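Local coordinates for ectoine hydroxylase (Sphingopyxis alaskensis RB2256, PDB 4Q5O) that hydroxylates L-ectoine to 5-hydroxyectoine with Fe(2+), oxygen and 2-oxoglutarate, supplying an osmolyte against osmotic stress, at the 6CS/AKG site. Sequence-based numbering; all coordinates share one arbitrary frame.

The 6CS/AKG site. Residues 135, 137, 149, 152, 154, 158, 253, 288. With 6CS ((4S,5S)-5-hydroxy-2-methyl-1,4,5,6-tetrahydropyrimidine-4-carboxylic acid), chain B; FE (Fe (III) ion), chain C; AKG (2-oxoglutaric acid), chain D.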
# COMPACT_ATOMS: atom_id res chain seq x y z
N GLN A 135 3.32 -22.93 14.27
CA GLN A 135 3.91 -22.57 12.97
C GLN A 135 4.83 -21.40 13.22
O GLN A 135 4.50 -20.49 13.97
CB GLN A 135 2.85 -22.17 11.94
CG GLN A 135 3.40 -21.38 10.74
CD GLN A 135 2.35 -20.98 9.70
OE1 GLN A 135 1.37 -21.69 9.47
NE2 GLN A 135 2.57 -19.83 9.05
N ARG A 137 7.73 -18.80 10.86
CA ARG A 137 8.16 -18.49 9.50
C ARG A 137 9.21 -17.39 9.57
O ARG A 137 9.23 -16.61 10.52
CB ARG A 137 6.95 -18.02 8.68
CG ARG A 137 7.03 -18.41 7.20
CD ARG A 137 5.98 -17.71 6.33
NE ARG A 137 4.61 -18.10 6.65
CZ ARG A 137 3.61 -18.10 5.77
NH1 ARG A 137 3.84 -17.75 4.50
NH2 ARG A 137 2.39 -18.47 6.15
N PHE A 149 -1.29 -9.45 -0.33
CA PHE A 149 -1.76 -10.64 0.33
C PHE A 149 -3.15 -10.45 0.95
O PHE A 149 -3.26 -9.92 2.06
CB PHE A 149 -0.77 -11.21 1.34
CG PHE A 149 -0.99 -12.66 1.60
CD1 PHE A 149 -0.33 -13.61 0.84
CD2 PHE A 149 -1.92 -13.08 2.54
CE1 PHE A 149 -0.56 -14.97 1.04
CE2 PHE A 149 -2.17 -14.43 2.74
CZ PHE A 149 -1.48 -15.37 1.99
N HIS A 152 -7.93 -12.32 5.25
CA HIS A 152 -8.16 -13.66 5.76
C HIS A 152 -7.92 -13.75 7.28
O HIS A 152 -7.07 -13.04 7.84
CB HIS A 152 -7.21 -14.63 5.08
CG HIS A 152 -5.80 -14.48 5.55
ND1 HIS A 152 -4.90 -13.62 4.96
CD2 HIS A 152 -5.14 -15.06 6.58
CE1 HIS A 152 -3.74 -13.68 5.60
NE2 HIS A 152 -3.87 -14.55 6.59
N ASP A 154 -6.41 -16.20 10.01
CA ASP A 154 -5.56 -17.38 10.24
C ASP A 154 -6.35 -18.55 10.79
O ASP A 154 -6.31 -19.65 10.25
CB ASP A 154 -4.43 -17.09 11.23
CG ASP A 154 -3.41 -16.10 10.69
OD1 ASP A 154 -3.56 -15.66 9.53
OD2 ASP A 154 -2.46 -15.75 11.43
N TRP A 158 -6.70 -22.63 9.91
CA TRP A 158 -6.16 -23.51 10.93
C TRP A 158 -7.24 -24.44 11.49
O TRP A 158 -6.96 -25.57 11.91
CB TRP A 158 -5.52 -22.68 12.04
CG TRP A 158 -4.29 -21.90 11.60
CD1 TRP A 158 -3.51 -22.12 10.49
CD2 TRP A 158 -3.70 -20.78 12.28
NE1 TRP A 158 -2.47 -21.21 10.45
CE2 TRP A 158 -2.57 -20.38 11.53
CE3 TRP A 158 -4.01 -20.08 13.45
CZ2 TRP A 158 -1.75 -19.31 11.92
CZ3 TRP A 158 -3.20 -19.02 13.83
CH2 TRP A 158 -2.09 -18.64 13.07
N HIS A 253 -6.97 -9.91 8.67
CA HIS A 253 -5.81 -9.15 8.20
C HIS A 253 -5.44 -9.38 6.72
O HIS A 253 -6.09 -10.15 6.02
CB HIS A 253 -4.59 -9.37 9.11
CG HIS A 253 -4.04 -10.76 9.08
ND1 HIS A 253 -4.46 -11.74 9.96
CD2 HIS A 253 -3.09 -11.34 8.30
CE1 HIS A 253 -3.80 -12.86 9.72
NE2 HIS A 253 -2.97 -12.65 8.71
N ARG A 288 -2.46 -31.46 6.37
CA ARG A 288 -1.62 -30.41 5.84
C ARG A 288 -0.16 -30.69 6.23
O ARG A 288 0.10 -31.22 7.33
CB ARG A 288 -2.08 -29.07 6.42
CG ARG A 288 -1.95 -27.85 5.52
CD ARG A 288 -3.03 -26.85 5.88
NE ARG A 288 -2.76 -25.48 5.45
CZ ARG A 288 -2.44 -24.48 6.27
NH1 ARG A 288 -2.33 -24.69 7.57
NH2 ARG A 288 -2.22 -23.27 5.78
O 6CS B . -2.24 -18.18 4.05
C 6CS B . -3.08 -17.91 4.96
OXT 6CS B . -4.22 -17.50 4.61
CA 6CS B . -2.75 -18.15 6.42
N 6CS B . -1.93 -19.31 6.32
CAI 6CS B . -0.89 -19.61 7.07
CAA 6CS B . -0.17 -20.89 6.70
NAG 6CS B . -0.45 -18.79 8.15
CG2 6CS B . -1.22 -17.63 8.37
CB 6CS B . -2.09 -17.03 7.26
OG1 6CS B . -3.15 -16.33 7.97
FE FE C . -2.00 -14.69 8.06
C1 AKG D . 2.05 -13.87 7.08
O1 AKG D . 2.89 -14.22 6.19
O2 AKG D . 2.22 -14.28 8.27
C2 AKG D . 0.86 -12.97 6.71
O5 AKG D . -0.29 -13.30 6.95
C3 AKG D . 1.07 -11.63 6.04
C4 AKG D . 0.58 -11.75 4.62
C5 AKG D . 1.52 -12.70 3.90
O3 AKG D . 2.53 -12.24 3.31
O4 AKG D . 1.29 -13.95 3.89
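The active site of this PhyH-family dioxygenase holds product and cosubstrate together: 5-hydroxyectoine (6CS) and 2-oxoglutarate (AKG) meet at one iron, modelled as Fe(III). The metal forms the floor. His152, Asp154 and His253, the facial triad of the family, hold it through NE2, OD1 and NE2. Both histidines carry CG in the crowded position between backbone N and carbonyl carbon, while Asp154 turns CG anti to its carbonyl carbon. The 2-keto oxygen O5 of AKG binds at 2.5 Å from FE, and the new hydroxyl OG1 of 6CS at 2.0 Å from FE, so the hydroxylated carbon CB faces the metal. OG1 also sits implausibly close to Asp154 OD1, a crowding at 2.64 Å resolution that should not be read as chemistry.

Phe149 is the wall on the AKG side, with CG anti to the backbone N (chi1 -157°). The distal carboxylate of AKG lies nearly flat over the Phe149 ring, O4 3.3 Å above the ring plane and over its centre; the rim atom CZ reaches toward 6CS carboxylate O at 3.6 Å. An alanine here would probably leave the distal carboxylate of AKG and the nearby 6CS carboxylate without the wall they rest against.

Around the 6CS ring, the Trp158 indole approaches from one side, CZ2 lying 4.0 Å from CG2, and Asp154 CB packs against an indole face. The Arg137 chain bends at chi3 (-65°), bringing NH2 under the opposite face, toward the NAG–CAI edge, 3.5 Å from NAG, without a bond in the model; AKG O1 lies over the guanidinium face. Gln135, extended beyond CG, lays its amide along the ring edge, OE1 3.3 Å from methyl carbon CAA and NE2 toward NAG. Protein hides 217 of the 260 Å² of 6CS and 215 of the 237 Å² of AKG, so little of either is left to solvent; the structure alone does not show which edge of 6CS that is. Arg288, reaching in from a loop, partly covers the methyl end like a lid, its NH2 3.3 Å from CAA.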